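LpxE (Aquifex aeolicus, PDB 6EBU) probably removes the 1-phosphate group of lipid A in the bacterial membrane, as a phosphatase of the PAP2 family. Local coordinates at residues Thr35-Ala38 / Tyr39-Ser42; Gly108-Ala111 / Met112-Ile116; Tyr141-Tyr145 / Ala146-Phe150; Asp153-Val156 / Gly157-Gly161. The protein carries 1 engineered substitution. All blocks are in the same frame, centred on the assembly; numbering follows the deposited sequence.

Contact 1. Residues Thr35-Ala38 / Tyr39-Ser42; sequences THFA and YLGS
F37 swings its ring to the side opposite its own backbone N (chi1 -164°), while L40 sets CG anti to its carbonyl carbon (chi1 -58°) and extends from there, and the two side chains meet one turn apart at about a right angle. The touch is made by one branch of the leucine: L40 CD1 lies 3.7 Å from F37 CE1 and almost as near to F37 CD1, an oblique approach to that side of the ring. In the backbone, L40 N donates to F37 O at 3.0 Å, from well above the carbonyl plane (46° out of it). G41 N repeats this step on A38 O at 2.9 Å. A third bond, from S42 N to Y39 O, completes a run of i to i+3 bonds, the evidence for a 3-10 segment after helix 28-37, inside a predicted transmembrane span. Y39 O is gripped twice, because S42 OG also donates to it, at 2.7 Å and tilted somewhat from the carbonyl plane. With this bond made, S42 OG lies over one face of the Y39 ring, offset toward its rim; it has a further, weak partner in Y44 N. The F37 ring also packs on Y135, L138 and I139 of helix 126-145, and Y135 OH is hydrogen-bonded to L40 O, which joins the tighter turn to that helix.

Contact 2. Residues Gly108-Ala111 / Met112-Ile116; sequences GDTA and MAFTI. With BOG (octyl beta-D-glucopyranoside), chain F; SO4 (sulfate ion), chain B.
The first turn of helix 108-121 borders what is probably the phosphate site of this PAP2-family enzyme, here holding a sulfate, and G108 both faces that sulfate and binds M112 through its carbonyl. P106 to D109 read P-S-G-D where the family signature is P-S-G-H, so D109 is probably the engineered position. G108 N points at sulfate O3, 3.0 Å away with a nearly straight N-H angle of 172°. Lacking a side chain, G108 lets the sulfate come close. D109 OD2 packs 3.1 Å from C3' in the alkyl chain of a detergent, octyl glucoside, and forms a long, weak ion pair with R143 NE. The remaining bonds are those of an α-helix: M112 N to G108 O (2.9 Å), A113 N to D109 O and F114 N to T110 O. T110 and F114 run alongside each other in the same direction: with T110 CG2 anti to the backbone N (OG1 chi1 -54°), this methyl rests 3.6 Å from F114 CD1. The same ring atom brings its edge, in plane, to within 3.2 Å of T110 O. T110 OG1 is taken up by S107 OG. One turn on, A111 O receives T115 N at 2.8 Å. K79, R86, R143 and H149 also donate to the sulfate, so the backbone N-H at the helix start joins a set of donors, while the D109 carboxylate would probably weigh against an anion; the site is consistent with one that binds phosphate.

Contact 3. Residues Tyr141-Tyr145 / Ala146-Phe150; sequences YERIY and AGVHF. With BOG (octyl beta-D-glucopyranoside), chain D; BOG (octyl beta-D-glucopyranoside), chain F; SO4 (sulfate ion), chain B.
Sulfate O1 is gripped by two side chains: H149 NE2 donates to it at 2.8 Å, R143 NH2 at 3.0 Å and R143 NE at 3.2 Å. Both residues belong to the third PAP2 signature, in which this histidine is, as in relatives, probably the nucleophile; the sulfate would then occupy the phosphate site. R143 and H149 run side by side, their guanidinium and ring planes 58° apart, with H149 CD2 against R143 CB. Bends at chi2 (-45°) and chi3 (-85°) curl the arginine so that NE and NH2 reach the sulfate while NH1 turns to E142. That salt bridge, 2.8 Å from NH1 to the syn lone pair of E142 OE1, lies in the guanidinium plane and probably fixes its rotation. A leucine in place of R143 would probably leave the E142 carboxylate without its mate and strip sulfate O1 of two donors. The helix ends in a Schellman motif, with G147 at positive phi: V148 N reaches R143 O at 3.2 Å, nearly along the C=O axis, and G147 N binds I144 O. V148 CG2 thereby sits over the centre of one guanidinium face, 3.7 Å from R143 CZ.

Contact 4. Residues Asp153-Val156 / Gly157-Gly161; sequences DVFV and GALIG. With BOG (octyl beta-D-glucopyranoside), chain D.
Four successive i to i+4 bonds run through 153-161, G157 N to D153 O, A158 N to V154 O, L159 N to F155 O and I160 N to V156 O, the last at 2.8 Å with an N-H angle of 161°. V156 and I160 cross obliquely, V156 CG1 lying 4.0 Å from I160 CD1. With CG1 anti to its carbonyl carbon (chi1 -65°), I160 folds back over the preceding turn and places CG1 3.2 Å from V156 O. On another flank F155 CZ and L159 CD1 make a looser contact at 4.5 Å. Helix 151-170 is predicted to span the membrane, and the octyl glucoside beside it fits that reading: its O1 is 3.5 Å from F155 CE1, and its chain passes A158 CB at 3.7 Å and then V154. An alanine in place of I160 would probably open a gap between V156 and helix 61-82, where the side chain also touches E71, L74 and L78. At the start of the range, D153, the aspartate of the third PAP2 signature, uses OD2 to hold S104 OG and F150 N, with a weak bond to H149 ND1, and so probably helps to orient that histidine.

From the N terminus, contact 1 continues helix 28-37 into a tighter turn, contact 2 begins helix 108-121, contact 3 ends helix 126-145 and contact 4 lies in helix 151-170. Each is local and closes no long loop; they follow in series, without nesting or crossing. Their touches are made in space. S42 O meets M112 CE at 3.3 Å, joining contacts 1 and 2, and A38 packs on E142 of contact 3. Contacts 2 and 4, centres about 8 Å apart, set A111 CB against G157 O, while I144 meets V154 between contacts 3 and 4. Contacts 2 and 3 share the sulfate; contact 1 stays about 11 Å from contact 4 at nearest atoms.

Contact 1. Residues Thr35-Ala38 / Tyr39-Ser42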
# COMPACT_ATOMS: atom_id res chain seq x y z
N THR A 35 12.64 4.16 -4.94
CA THR A 35 13.00 2.93 -5.65
C THR A 35 13.56 1.90 -4.67
O THR A 35 13.19 0.72 -4.72
CB THR A 35 14.01 3.24 -6.75
OG1 THR A 35 13.41 4.11 -7.72
CG2 THR A 35 14.45 1.95 -7.45
N HIS A 36 14.46 2.33 -3.78
CA HIS A 36 15.00 1.43 -2.77
C HIS A 36 13.93 1.00 -1.78
O HIS A 36 13.92 -0.15 -1.33
CB HIS A 36 16.17 2.10 -2.04
CG HIS A 36 17.36 2.37 -2.90
ND1 HIS A 36 18.60 2.69 -2.38
CD2 HIS A 36 17.52 2.36 -4.25
CE1 HIS A 36 19.46 2.88 -3.36
NE2 HIS A 36 18.83 2.68 -4.51
N PHE A 37 13.01 1.91 -1.45
CA PHE A 37 12.01 1.68 -0.41
C PHE A 37 10.86 0.80 -0.88
O PHE A 37 10.20 0.18 -0.04
CB PHE A 37 11.46 3.02 0.08
CG PHE A 37 10.72 2.94 1.38
CD1 PHE A 37 11.41 2.92 2.59
CD2 PHE A 37 9.34 2.90 1.41
CE1 PHE A 37 10.73 2.85 3.78
CE2 PHE A 37 8.65 2.82 2.60
CZ PHE A 37 9.35 2.80 3.79
N ALA A 38 10.62 0.72 -2.19
CA ALA A 38 9.44 0.02 -2.70
C ALA A 38 9.42 -1.45 -2.28
O ALA A 38 8.35 -2.01 -2.05
CB ALA A 38 9.38 0.13 -4.22
N TYR A 39 10.60 -2.07 -2.18
CA TYR A 39 10.69 -3.48 -1.81
C TYR A 39 10.00 -3.77 -0.48
O TYR A 39 9.44 -4.86 -0.29
CB TYR A 39 12.16 -3.90 -1.74
CG TYR A 39 12.39 -5.39 -1.58
CD1 TYR A 39 12.54 -6.20 -2.69
CD2 TYR A 39 12.46 -5.97 -0.32
CE1 TYR A 39 12.76 -7.56 -2.56
CE2 TYR A 39 12.68 -7.33 -0.17
CZ TYR A 39 12.83 -8.12 -1.30
OH TYR A 39 13.05 -9.47 -1.17
N LEU A 40 10.02 -2.82 0.45
CA LEU A 40 9.40 -3.01 1.75
C LEU A 40 7.88 -3.03 1.69
O LEU A 40 7.24 -3.41 2.68
CB LEU A 40 9.87 -1.92 2.71
CG LEU A 40 11.38 -1.87 2.87
CD1 LEU A 40 11.79 -0.67 3.73
CD2 LEU A 40 11.90 -3.17 3.45
N GLY A 41 7.29 -2.63 0.58
CA GLY A 41 5.86 -2.75 0.37
C GLY A 41 5.44 -3.91 -0.51
O GLY A 41 4.26 -4.04 -0.82
N SER A 42 6.38 -4.76 -0.91
CA SER A 42 6.07 -5.94 -1.71
C SER A 42 5.86 -7.16 -0.81
O SER A 42 6.16 -7.15 0.38
CB SER A 42 7.19 -6.21 -2.72
OG SER A 42 8.37 -6.63 -2.05

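Contact 2. Residues Gly108-Ala111 / Met112-Ile116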
# COMPACT_ATOMS: atom_id res chain seq x y z
N GLY A 108 -2.34 -2.72 -3.78
CA GLY A 108 -2.03 -3.88 -2.96
C GLY A 108 -0.86 -3.65 -2.02
O GLY A 108 -0.86 -4.15 -0.89
N ASP A 109 0.16 -2.92 -2.48
CA ASP A 109 1.29 -2.60 -1.61
C ASP A 109 0.85 -1.75 -0.42
O ASP A 109 1.30 -1.97 0.71
CB ASP A 109 2.37 -1.87 -2.39
CG ASP A 109 3.12 -2.78 -3.32
OD1 ASP A 109 2.81 -3.99 -3.37
OD2 ASP A 109 4.03 -2.28 -4.02
N THR A 110 -0.03 -0.77 -0.66
CA THR A 110 -0.54 0.05 0.43
C THR A 110 -1.39 -0.78 1.39
O THR A 110 -1.27 -0.64 2.61
CB THR A 110 -1.35 1.22 -0.14
OG1 THR A 110 -0.54 1.94 -1.08
CG2 THR A 110 -1.78 2.16 0.97
N ALA A 111 -2.23 -1.66 0.86
CA ALA A 111 -3.09 -2.49 1.71
C ALA A 111 -2.25 -3.41 2.60
O ALA A 111 -2.52 -3.53 3.80
CB ALA A 111 -4.05 -3.30 0.84
N MET A 112 -1.23 -4.06 2.03
CA MET A 112 -0.37 -4.92 2.82
C MET A 112 0.39 -4.13 3.88
O MET A 112 0.49 -4.55 5.04
CB MET A 112 0.61 -5.67 1.91
CG MET A 112 1.49 -6.68 2.64
SD MET A 112 3.06 -7.01 1.80
CE MET A 112 3.98 -5.52 2.19
N ALA A 113 0.93 -2.97 3.50
CA ALA A 113 1.71 -2.16 4.43
C ALA A 113 0.85 -1.68 5.60
O ALA A 113 1.30 -1.70 6.75
CB ALA A 113 2.34 -0.98 3.70
N PHE A 114 -0.38 -1.26 5.32
CA PHE A 114 -1.27 -0.85 6.41
C PHE A 114 -1.80 -2.05 7.18
O PHE A 114 -2.13 -1.91 8.36
CB PHE A 114 -2.43 -0.01 5.86
CG PHE A 114 -2.09 1.45 5.73
CD1 PHE A 114 -1.46 1.93 4.59
CD2 PHE A 114 -2.39 2.34 6.75
CE1 PHE A 114 -1.14 3.28 4.48
CE2 PHE A 114 -2.07 3.68 6.64
CZ PHE A 114 -1.45 4.15 5.50
N THR A 115 -1.88 -3.22 6.54
CA THR A 115 -2.20 -4.44 7.27
C THR A 115 -1.09 -4.79 8.25
O THR A 115 -1.35 -5.14 9.41
CB THR A 115 -2.43 -5.59 6.30
OG1 THR A 115 -3.44 -5.24 5.35
CG2 THR A 115 -2.85 -6.83 7.04
N ILE A 116 0.16 -4.71 7.79
CA ILE A 116 1.30 -4.95 8.67
C ILE A 116 1.30 -3.95 9.82
O ILE A 116 1.43 -4.32 10.99
CB ILE A 116 2.61 -4.88 7.86
CG1 ILE A 116 2.68 -6.04 6.86
CG2 ILE A 116 3.82 -4.87 8.79
CD1 ILE A 116 3.80 -5.91 5.85
O1 BOG F . 3.02 -5.69 -7.49
C1' BOG F . 3.67 -5.36 -6.27
C2' BOG F . 5.20 -5.28 -6.51
C3' BOG F . 5.84 -4.28 -5.50
C4' BOG F . 6.74 -3.27 -6.25
C5' BOG F . 6.05 -2.81 -7.55
C6' BOG F . 7.07 -2.12 -8.47
C7' BOG F . 7.91 -3.16 -9.21
C8' BOG F . 7.02 -3.94 -10.19
S SO4 B . -0.00 -2.84 -6.56
O1 SO4 B . 0.61 -1.72 -5.84
O2 SO4 B . 0.53 -2.91 -7.91
O3 SO4 B . -1.45 -2.64 -6.61
O4 SO4 B . 0.29 -4.09 -5.86

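Contact 3. Residues Tyr141-Tyr145 / Ala146-Phe150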
# COMPACT_ATOMS: atom_id res chain seq x y z
N TYR A 141 2.50 6.78 -0.29
CA TYR A 141 3.05 7.92 -1.02
C TYR A 141 3.96 7.45 -2.15
O TYR A 141 4.01 8.06 -3.22
CB TYR A 141 3.81 8.84 -0.07
CG TYR A 141 4.12 10.21 -0.64
CD1 TYR A 141 5.15 10.39 -1.55
CD2 TYR A 141 3.37 11.32 -0.27
CE1 TYR A 141 5.44 11.63 -2.08
CE2 TYR A 141 3.65 12.57 -0.80
CZ TYR A 141 4.69 12.72 -1.70
OH TYR A 141 4.97 13.96 -2.23
N GLU A 142 4.70 6.35 -1.93
CA GLU A 142 5.62 5.86 -2.95
C GLU A 142 4.88 5.43 -4.21
O GLU A 142 5.34 5.67 -5.32
CB GLU A 142 6.46 4.71 -2.38
CG GLU A 142 7.27 3.96 -3.41
CD GLU A 142 6.72 2.58 -3.67
OE1 GLU A 142 6.38 2.28 -4.83
OE2 GLU A 142 6.63 1.79 -2.71
N ARG A 143 3.71 4.79 -4.04
CA ARG A 143 2.96 4.33 -5.21
C ARG A 143 2.54 5.50 -6.09
O ARG A 143 2.58 5.40 -7.32
CB ARG A 143 1.74 3.52 -4.76
CG ARG A 143 2.06 2.34 -3.85
CD ARG A 143 3.24 1.54 -4.37
NE ARG A 143 2.84 0.55 -5.36
CZ ARG A 143 3.66 0.00 -6.25
NH1 ARG A 143 4.93 0.36 -6.28
NH2 ARG A 143 3.20 -0.90 -7.12
N ILE A 144 2.13 6.61 -5.48
CA ILE A 144 1.73 7.78 -6.26
C ILE A 144 2.96 8.45 -6.86
O ILE A 144 2.95 8.85 -8.03
CB ILE A 144 0.92 8.75 -5.39
CG1 ILE A 144 -0.18 8.01 -4.63
CG2 ILE A 144 0.32 9.86 -6.24
CD1 ILE A 144 -0.93 8.87 -3.66
N TYR A 145 4.03 8.58 -6.08
CA TYR A 145 5.25 9.19 -6.60
C TYR A 145 5.82 8.40 -7.77
O TYR A 145 6.37 8.99 -8.71
CB TYR A 145 6.29 9.32 -5.48
CG TYR A 145 7.55 10.04 -5.93
CD1 TYR A 145 7.65 11.42 -5.83
CD2 TYR A 145 8.62 9.34 -6.46
CE1 TYR A 145 8.79 12.09 -6.24
CE2 TYR A 145 9.76 10.00 -6.87
CZ TYR A 145 9.84 11.37 -6.76
OH TYR A 145 10.98 12.03 -7.18
N ALA A 146 5.70 7.07 -7.73
CA ALA A 146 6.17 6.24 -8.83
C ALA A 146 5.29 6.35 -10.07
O ALA A 146 5.69 5.85 -11.13
CB ALA A 146 6.25 4.78 -8.38
N GLY A 147 4.13 6.99 -9.97
CA GLY A 147 3.24 7.12 -11.10
C GLY A 147 2.44 5.88 -11.44
O GLY A 147 1.88 5.81 -12.54
N VAL A 148 2.35 4.92 -10.52
CA VAL A 148 1.64 3.67 -10.80
C VAL A 148 0.29 3.59 -10.12
O VAL A 148 -0.46 2.63 -10.36
CB VAL A 148 2.50 2.44 -10.41
CG1 VAL A 148 3.82 2.47 -11.15
CG2 VAL A 148 2.72 2.41 -8.90
N HIS A 149 -0.06 4.56 -9.27
CA HIS A 149 -1.35 4.54 -8.59
C HIS A 149 -1.88 5.96 -8.47
O HIS A 149 -1.14 6.94 -8.53
CB HIS A 149 -1.24 3.90 -7.19
CG HIS A 149 -1.28 2.41 -7.20
ND1 HIS A 149 -2.39 1.69 -7.59
CD2 HIS A 149 -0.34 1.49 -6.85
CE1 HIS A 149 -2.13 0.40 -7.49
NE2 HIS A 149 -0.90 0.25 -7.05
N PHE A 150 -3.21 6.04 -8.33
CA PHE A 150 -3.93 7.26 -8.01
C PHE A 150 -4.15 7.37 -6.51
O PHE A 150 -4.13 6.36 -5.80
CB PHE A 150 -5.28 7.27 -8.72
CG PHE A 150 -5.19 7.32 -10.22
CD1 PHE A 150 -4.94 8.51 -10.88
CD2 PHE A 150 -5.38 6.17 -10.97
CE1 PHE A 150 -4.87 8.55 -12.26
CE2 PHE A 150 -5.31 6.21 -12.35
CZ PHE A 150 -5.05 7.40 -13.00
O1 BOG D . -6.59 6.59 5.25
C1' BOG D . -5.22 6.98 5.31
C2' BOG D . -4.61 6.96 3.89
C3' BOG D . -3.06 7.17 3.97
C4' BOG D . -2.46 7.02 2.55
C5' BOG D . -1.12 7.79 2.46
C6' BOG D . -0.89 8.27 1.02
C7' BOG D . -0.63 9.77 1.01
C8' BOG D . -0.06 10.19 -0.35
O1 BOG F . 3.02 -5.69 -7.49
C1' BOG F . 3.67 -5.36 -6.27
C2' BOG F . 5.20 -5.28 -6.51
C3' BOG F . 5.84 -4.28 -5.50
C4' BOG F . 6.74 -3.27 -6.25
C5' BOG F . 6.05 -2.81 -7.55
C6' BOG F . 7.07 -2.12 -8.47
C7' BOG F . 7.91 -3.16 -9.21
C8' BOG F . 7.02 -3.94 -10.19
S SO4 B . -0.00 -2.84 -6.56
O1 SO4 B . 0.61 -1.72 -5.84
O2 SO4 B . 0.53 -2.91 -7.91
O3 SO4 B . -1.45 -2.64 -6.61
O4 SO4 B . 0.29 -4.09 -5.86

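Contact 4. Residues Asp153-Val156 / Gly157-Gly161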
# COMPACT_ATOMS: atom_id res chain seq x y z
N ASP A 153 -6.59 4.90 -5.12
CA ASP A 153 -6.12 3.53 -4.93
C ASP A 153 -5.41 3.37 -3.59
O ASP A 153 -5.59 2.35 -2.91
CB ASP A 153 -5.19 3.12 -6.07
CG ASP A 153 -5.75 3.47 -7.43
OD1 ASP A 153 -6.98 3.41 -7.60
OD2 ASP A 153 -4.94 3.79 -8.33
N VAL A 154 -4.59 4.35 -3.21
CA VAL A 154 -3.84 4.20 -1.97
C VAL A 154 -4.71 4.51 -0.76
O VAL A 154 -4.48 3.97 0.33
CB VAL A 154 -2.57 5.07 -2.00
CG1 VAL A 154 -1.82 4.87 -3.31
CG2 VAL A 154 -2.90 6.53 -1.79
N PHE A 155 -5.72 5.37 -0.91
CA PHE A 155 -6.62 5.64 0.21
C PHE A 155 -7.48 4.43 0.51
O PHE A 155 -7.62 4.03 1.68
CB PHE A 155 -7.49 6.86 -0.10
CG PHE A 155 -8.47 7.19 0.99
CD1 PHE A 155 -8.04 7.81 2.16
CD2 PHE A 155 -9.81 6.87 0.86
CE1 PHE A 155 -8.94 8.11 3.17
CE2 PHE A 155 -10.71 7.17 1.87
CZ PHE A 155 -10.27 7.79 3.02
N VAL A 156 -8.07 3.82 -0.52
CA VAL A 156 -8.88 2.63 -0.31
C VAL A 156 -7.99 1.45 0.10
O VAL A 156 -8.37 0.65 0.96
CB VAL A 156 -9.70 2.32 -1.58
CG1 VAL A 156 -10.39 0.97 -1.45
CG2 VAL A 156 -10.72 3.42 -1.82
N GLY A 157 -6.81 1.34 -0.51
CA GLY A 157 -5.88 0.31 -0.09
C GLY A 157 -5.51 0.41 1.38
O GLY A 157 -5.53 -0.58 2.11
N ALA A 158 -5.19 1.63 1.83
CA ALA A 158 -4.95 1.84 3.25
C ALA A 158 -6.17 1.48 4.08
O ALA A 158 -6.06 0.85 5.14
CB ALA A 158 -4.55 3.29 3.51
N LEU A 159 -7.36 1.85 3.60
CA LEU A 159 -8.59 1.51 4.30
C LEU A 159 -8.75 0.00 4.43
O LEU A 159 -9.08 -0.51 5.51
CB LEU A 159 -9.79 2.12 3.57
CG LEU A 159 -11.01 2.48 4.41
CD1 LEU A 159 -10.82 3.85 5.05
CD2 LEU A 159 -12.27 2.45 3.56
N ILE A 160 -8.51 -0.73 3.34
CA ILE A 160 -8.61 -2.19 3.38
C ILE A 160 -7.63 -2.77 4.38
O ILE A 160 -7.98 -3.64 5.19
CB ILE A 160 -8.39 -2.77 1.97
CG1 ILE A 160 -9.51 -2.33 1.02
CG2 ILE A 160 -8.29 -4.29 2.03
CD1 ILE A 160 -9.24 -2.68 -0.42
N GLY A 161 -6.39 -2.28 4.37
CA GLY A 161 -5.39 -2.80 5.28
C GLY A 161 -5.73 -2.57 6.74
O GLY A 161 -5.59 -3.48 7.56
O1 BOG D . -6.59 6.59 5.25
C1' BOG D . -5.22 6.98 5.31
C2' BOG D . -4.61 6.96 3.89
C3' BOG D . -3.06 7.17 3.97
C4' BOG D . -2.46 7.02 2.55
C5' BOG D . -1.12 7.79 2.46
C6' BOG D . -0.89 8.27 1.02
C7' BOG D . -0.63 9.77 1.01
C8' BOG D . -0.06 10.19 -0.35